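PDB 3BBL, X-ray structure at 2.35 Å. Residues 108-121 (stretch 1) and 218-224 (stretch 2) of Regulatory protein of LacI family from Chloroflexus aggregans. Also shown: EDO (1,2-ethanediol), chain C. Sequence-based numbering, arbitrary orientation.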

ATOM      1  N   ASP A 108      16.474  13.084   1.962  1.00 25.89           N
ATOM      2  CA  ASP A 108      17.153  14.001   1.052  1.00 26.86           C
ATOM      3  C   ASP A 108      16.687  13.727  -0.388  1.00 26.63           C
ATOM      4  O   ASP A 108      17.350  13.012  -1.138  1.00 25.44           O
ATOM      5  CB  ASP A 108      18.673  13.816   1.156  1.00 26.66           C
ATOM      6  CG  ASP A 108      19.452  14.917   0.447  1.00 28.97           C
ATOM      7  OD1 ASP A 108      18.878  15.596  -0.431  1.00 30.68           O
ATOM      8  OD2 ASP A 108      20.649  15.092   0.762  1.00 31.40           O
ATOM      9  N   GLY A 109      15.538  14.291  -0.755  1.00 25.45           N
ATOM     10  CA  GLY A 109      15.005  14.105  -2.091  1.00 25.37           C
ATOM     11  C   GLY A 109      15.993  14.521  -3.170  1.00 26.06           C
ATOM     12  O   GLY A 109      16.222  13.793  -4.140  1.00 25.87           O
ATOM     13  N   THR A 110      16.584  15.697  -2.998  1.00 24.03           N
ATOM     14  CA  THR A 110      17.555  16.217  -3.949  1.00 23.67           C
ATOM     15  C   THR A 110      18.649  15.197  -4.266  1.00 24.72           C
ATOM     16  O   THR A 110      18.947  14.931  -5.432  1.00 27.04           O
ATOM     17  CB  THR A 110      18.200  17.516  -3.401  1.00 22.71           C
ATOM     18  OG1 THR A 110      17.180  18.506  -3.245  1.00 22.87           O
ATOM     19  CG2 THR A 110      19.273  18.056  -4.344  1.00 21.65           C
ATOM     20  N   ALA A 111      19.243  14.621  -3.227  1.00 24.02           N
ATOM     21  CA  ALA A 111      20.305  13.639  -3.406  1.00 23.60           C
ATOM     22  C   ALA A 111      19.805  12.414  -4.178  1.00 24.58           C
ATOM     23  O   ALA A 111      20.562  11.782  -4.920  1.00 23.75           O
ATOM     24  CB  ALA A 111      20.856  13.217  -2.054  1.00 21.81           C
ATOM     25  N   GLY A 112      18.526  12.090  -3.999  1.00 23.57           N
ATOM     26  CA  GLY A 112      17.942  10.950  -4.677  1.00 22.59           C
ATOM     27  C   GLY A 112      17.925  11.101  -6.182  1.00 23.00           C
ATOM     28  O   GLY A 112      18.420  10.241  -6.898  1.00 24.21           O
ATOM     29  N   THR A 113      17.352  12.196  -6.666  1.00 22.93           N
ATOM     30  CA  THR A 113      17.279  12.450  -8.096  1.00 24.48           C
ATOM     31  C   THR A 113      18.663  12.730  -8.682  1.00 24.87           C
ATOM     32  O   THR A 113      18.965  12.303  -9.788  1.00 24.22           O
ATOM     33  CB  THR A 113      16.360  13.632  -8.391  1.00 24.08           C
ATOM     34  OG1 THR A 113      16.766  14.755  -7.600  1.00 30.27           O
ATOM     35  CG2 THR A 113      14.937  13.294  -8.041  1.00 26.24           C
ATOM     36  N   ARG A 114      19.511  13.440  -7.945  1.00 25.31           N
ATOM     37  CA  ARG A 114      20.848  13.727  -8.451  1.00 27.29           C
ATOM     38  C   ARG A 114      21.553  12.411  -8.780  1.00 27.89           C
ATOM     39  O   ARG A 114      22.131  12.241  -9.862  1.00 28.39           O
ATOM     40  CB  ARG A 114      21.662  14.511  -7.417  1.00 25.58           C
ATOM     41  CG  ARG A 114      23.090  14.815  -7.864  1.00 29.35           C
ATOM     42  CD  ARG A 114      23.796  15.760  -6.903  1.00 30.15           C
ATOM     43  NE  ARG A 114      23.887  15.197  -5.558  1.00 33.35           N
ATOM     44  CZ  ARG A 114      23.399  15.770  -4.456  1.00 32.15           C
ATOM     45  NH1 ARG A 114      22.773  16.949  -4.512  1.00 30.86           N
ATOM     46  NH2 ARG A 114      23.517  15.145  -3.291  1.00 32.85           N
ATOM     47  N   GLN A 115      21.476  11.475  -7.845  1.00 27.33           N
ATOM     48  CA  GLN A 115      22.104  10.176  -8.010  1.00 28.52           C
ATOM     49  C   GLN A 115      21.512   9.440  -9.214  1.00 26.64           C
ATOM     50  O   GLN A 115      22.237   8.842 -10.008  1.00 24.90           O
ATOM     51  CB  GLN A 115      21.889   9.362  -6.744  1.00 32.51           C
ATOM     52  CG  GLN A 115      22.873   8.245  -6.524  1.00 40.29           C
ATOM     53  CD  GLN A 115      22.548   7.458  -5.273  1.00 45.92           C
ATOM     54  OE1 GLN A 115      22.157   8.035  -4.252  1.00 49.37           O
ATOM     55  NE2 GLN A 115      22.709   6.137  -5.338  1.00 47.52           N
ATOM     56  N   ALA A 116      20.195   9.493  -9.351  1.00 23.98           N
ATOM     57  CA  ALA A 116      19.538   8.832 -10.467  1.00 24.03           C
ATOM     58  C   ALA A 116      20.041   9.428 -11.775  1.00 23.38           C
ATOM     59  O   ALA A 116      20.420   8.698 -12.688  1.00 23.45           O
ATOM     60  CB  ALA A 116      18.014   8.987 -10.361  1.00 23.15           C
ATOM     61  N   VAL A 117      20.058  10.753 -11.862  1.00 20.67           N
ATOM     62  CA  VAL A 117      20.517  11.409 -13.080  1.00 21.53           C
ATOM     63  C   VAL A 117      21.988  11.121 -13.361  1.00 19.67           C
ATOM     64  O   VAL A 117      22.360  10.885 -14.504  1.00 18.94           O
ATOM     65  CB  VAL A 117      20.277  12.936 -13.023  1.00 21.64           C
ATOM     66  CG1 VAL A 117      20.748  13.584 -14.303  1.00 24.35           C
ATOM     67  CG2 VAL A 117      18.802  13.213 -12.841  1.00 22.72           C
ATOM     68  N   GLU A 118      22.823  11.126 -12.325  1.00 20.35           N
ATOM     69  CA  GLU A 118      24.249  10.839 -12.510  1.00 21.43           C
ATOM     70  C   GLU A 118      24.410   9.453 -13.113  1.00 21.04           C
ATOM     71  O   GLU A 118      25.262   9.223 -13.968  1.00 19.25           O
ATOM     72  CB  GLU A 118      25.004  10.892 -11.179  1.00 21.94           C
ATOM     73  CG  GLU A 118      25.029  12.280 -10.552  1.00 29.18           C
ATOM     74  CD  GLU A 118      25.711  12.303  -9.203  1.00 28.47           C
ATOM     75  OE1 GLU A 118      25.623  11.288  -8.479  1.00 34.17           O
ATOM     76  OE2 GLU A 118      26.317  13.337  -8.863  1.00 30.06           O
ATOM     77  N   TYR A 119      23.574   8.527 -12.660  1.00 20.85           N
ATOM     78  CA  TYR A 119      23.613   7.165 -13.166  1.00 20.67           C
ATOM     79  C   TYR A 119      23.289   7.147 -14.662  1.00 19.65           C
ATOM     80  O   TYR A 119      23.979   6.503 -15.447  1.00 18.67           O
ATOM     81  CB  TYR A 119      22.619   6.279 -12.413  1.00 20.91           C
ATOM     82  CG  TYR A 119      22.640   4.854 -12.910  1.00 23.00           C
ATOM     83  CD1 TYR A 119      23.602   3.954 -12.464  1.00 24.80           C
ATOM     84  CD2 TYR A 119      21.747   4.430 -13.888  1.00 24.32           C
ATOM     85  CE1 TYR A 119      23.678   2.664 -12.987  1.00 27.00           C
ATOM     86  CE2 TYR A 119      21.813   3.148 -14.420  1.00 26.53           C
ATOM     87  CZ  TYR A 119      22.779   2.271 -13.968  1.00 28.11           C
ATOM     88  OH  TYR A 119      22.840   1.007 -14.517  1.00 32.92           O
ATOM     89  N   LEU A 120      22.234   7.854 -15.055  1.00 17.43           N
ATOM     90  CA  LEU A 120      21.863   7.904 -16.460  1.00 16.73           C
ATOM     91  C   LEU A 120      23.001   8.528 -17.280  1.00 15.84           C
ATOM     92  O   LEU A 120      23.365   8.020 -18.329  1.00 13.52           O
ATOM     93  CB  LEU A 120      20.557   8.683 -16.632  1.00 14.77           C
ATOM     94  CG  LEU A 120      19.338   7.967 -16.043  1.00 14.75           C
ATOM     95  CD1 LEU A 120      18.155   8.919 -16.010  1.00 13.10           C
ATOM     96  CD2 LEU A 120      19.014   6.717 -16.866  1.00 12.16           C
ATOM     97  N   ILE A 121      23.581   9.614 -16.785  1.00 15.82           N
ATOM     98  CA  ILE A 121      24.682  10.256 -17.494  1.00 16.52           C
ATOM     99  C   ILE A 121      25.858   9.282 -17.622  1.00 16.88           C
ATOM    100  O   ILE A 121      26.567   9.283 -18.629  1.00 15.59           O
ATOM    101  CB  ILE A 121      25.138  11.529 -16.746  1.00 17.64           C
ATOM    102  CG1 ILE A 121      24.025  12.571 -16.799  1.00 16.29           C
ATOM    103  CG2 ILE A 121      26.426  12.059 -17.334  1.00 15.13           C
ATOM    104  CD1 ILE A 121      24.309  13.802 -15.990  1.00 17.30           C
ATOM    105  N   LEU A 218      14.347   3.733 -24.411  1.00 16.66           N
ATOM    106  CA  LEU A 218      13.966   4.785 -23.484  1.00 16.55           C
ATOM    107  C   LEU A 218      14.182   4.312 -22.062  1.00 16.27           C
ATOM    108  O   LEU A 218      13.495   3.406 -21.595  1.00 17.36           O
ATOM    109  CB  LEU A 218      12.488   5.157 -23.669  1.00 14.35           C
ATOM    110  CG  LEU A 218      11.962   6.256 -22.739  1.00 14.10           C
ATOM    111  CD1 LEU A 218      12.709   7.554 -23.033  1.00 13.63           C
ATOM    112  CD2 LEU A 218      10.469   6.453 -22.928  1.00 13.69           C
ATOM    113  N   ALA A 219      15.139   4.920 -21.371  1.00 15.90           N
ATOM    114  CA  ALA A 219      15.406   4.542 -19.983  1.00 16.32           C
ATOM    115  C   ALA A 219      14.448   5.324 -19.072  1.00 15.97           C
ATOM    116  O   ALA A 219      14.117   6.478 -19.346  1.00 13.59           O
ATOM    117  CB  ALA A 219      16.855   4.847 -19.621  1.00 12.36           C
ATOM    118  N   ILE A 220      13.989   4.675 -18.010  1.00 15.95           N
ATOM    119  CA  ILE A 220      13.076   5.296 -17.069  1.00 16.93           C
ATOM    120  C   ILE A 220      13.443   4.993 -15.620  1.00 18.18           C
ATOM    121  O   ILE A 220      13.696   3.846 -15.262  1.00 20.40           O
ATOM    122  CB  ILE A 220      11.625   4.820 -17.316  1.00 17.24           C
ATOM    123  CG1 ILE A 220      11.170   5.266 -18.701  1.00 18.99           C
ATOM    124  CG2 ILE A 220      10.678   5.394 -16.249  1.00 17.14           C
ATOM    125  CD1 ILE A 220       9.862   4.618 -19.152  1.00 19.17           C
ATOM    126  N   ILE A 221      13.489   6.028 -14.791  1.00 18.36           N
ATOM    127  CA  ILE A 221      13.779   5.844 -13.374  1.00 19.47           C
ATOM    128  C   ILE A 221      12.687   6.570 -12.612  1.00 19.59           C
ATOM    129  O   ILE A 221      12.420   7.742 -12.869  1.00 19.39           O
ATOM    130  CB  ILE A 221      15.160   6.412 -12.967  1.00 19.59           C
ATOM    131  CG1 ILE A 221      16.273   5.635 -13.663  1.00 18.58           C
ATOM    132  CG2 ILE A 221      15.342   6.300 -11.459  1.00 17.92           C
ATOM    133  CD1 ILE A 221      17.667   6.027 -13.218  1.00 19.97           C
ATOM    134  N   GLY A 222      12.037   5.859 -11.695  1.00 20.06           N
ATOM    135  CA  GLY A 222      10.968   6.456 -10.914  1.00 18.93           C
ATOM    136  C   GLY A 222      11.422   6.882  -9.536  1.00 20.54           C
ATOM    137  O   GLY A 222      12.622   6.989  -9.262  1.00 18.15           O
ATOM    138  N   PHE A 223      10.449   7.137  -8.665  1.00 22.48           N
ATOM    139  CA  PHE A 223      10.723   7.557  -7.293  1.00 23.08           C
ATOM    140  C   PHE A 223       9.675   6.992  -6.349  1.00 22.51           C
ATOM    141  O   PHE A 223       8.475   7.089  -6.628  1.00 20.85           O
ATOM    142  CB  PHE A 223      10.746   9.090  -7.208  1.00 23.91           C
ATOM    143  CG  PHE A 223      11.653   9.637  -6.132  1.00 24.51           C
ATOM    144  CD1 PHE A 223      12.854  10.255  -6.472  1.00 23.42           C
ATOM    145  CD2 PHE A 223      11.301   9.552  -4.783  1.00 24.99           C
ATOM    146  CE1 PHE A 223      13.694  10.789  -5.486  1.00 24.75           C
ATOM    147  CE2 PHE A 223      12.133  10.081  -3.790  1.00 25.02           C
ATOM    148  CZ  PHE A 223      13.331  10.701  -4.143  1.00 23.13           C
ATOM    149  N   ASP A 224      10.192   6.417  -5.258  1.00 23.62           N
ATOM    150  CA  ASP A 224       9.532   5.758  -4.110  1.00 27.66           C
ATOM    151  C   ASP A 224       9.468   4.246  -4.157  1.00 28.09           C
ATOM    152  O   ASP A 224       8.868   3.635  -3.288  1.00 32.97           O
ATOM    153  CB  ASP A 224       8.110   6.259  -3.718  1.00 29.95           C
ATOM    154  CG  ASP A 224       7.719   7.555  -4.340  1.00 34.51           C
ATOM    155  OD1 ASP A 224       6.583   7.560  -4.850  1.00 34.26           O
ATOM    156  OD2 ASP A 224       8.487   8.540  -4.326  1.00 41.03           O
TER
HETATM  157  C1  EDO C 501      14.151   1.048 -17.596  1.00 30.41           C
HETATM  158  O1  EDO C 501      15.104   2.105 -17.768  1.00 28.24           O
HETATM  159  C2  EDO C 501      14.253   0.443 -16.189  1.00 29.70           C
HETATM  160  O2  EDO C 501      13.418   1.154 -15.281  1.00 28.92           O

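Helix 109-121 packs against strand 219-223 in a nearly antiparallel arrangement, with an angle of 168° between their N-to-C directions and a closest axial approach of 9.9 Å. No hydrogen bond crosses between them; the contact is made by van der Waals packing and buries 309 Å², both sides summed. Stretch 1 begins with Asp108, whose CA-to-CB bond points away from the strand. It serves the helix instead: its OD1 accepts a capping bond from Ala111 N at 3.0 Å, satisfying one of the amides that the first turn leaves without a backbone partner.

The first turns of the helix meet Phe223. Gly109 O lies 4.2 Å from Phe223 CE1, at the edge of the ring and near its plane, while the same carbonyl accepts the backbone bond from Thr113 N at 3.2 Å. One turn on, Gly112 brings its bare backbone to the ring, with Gly112 C 4.3 Å from Phe223 CE1. The absence of a side chain matters here, because a CB at Gly112 would point toward the strand and fall only 3.1 Å from Phe223 CE1. Thr113 is set sideways, and its methyl CG2 approaches Phe223 CE1 at 3.8 Å; its hydroxyl OG1 is hydrogen-bonded elsewhere in the structure, so this polar group is satisfied although the residue is buried.

At Ala116 the backbones come nearest, its CA lying 7.1 Å from Ile221 CA. The small side chain suits this narrow spacing: it points toward the strand and places CB 3.9 Å from Ile221 CG2, while Ala116 O lies 3.9 Å from Ile221 CD1. Val117, by contrast, points away and takes no part in the contact. Tyr119 contributes at the margin, where its CD2 reaches Ile221 CD1 at 4.4 Å, an oblique approach to the ring.

Leu120 closes the contact and gives up 50 Å² to the strand, more than any other residue of the helix. With chi1 m and chi2 t, it places CG 3.8 Å from Ile221 CD1 and CD2 4.0 Å from Ala219 CB. The wider CA spacing of 8.1 Å between Leu120 and Ala219 is thus spanned by a long side chain meeting a short one.

On the strand, Ala219, Ile221 and Phe223 all point toward the helix, as strand alternation allows. Ile221 is the central element, with 80 Å² covered. Ile220 points away, and its backbone binds 1,2-ethanediol: Ile220 N donates to EDO O1 at 2.8 Å, and EDO O2 donates to Ile220 O at 2.7 Å.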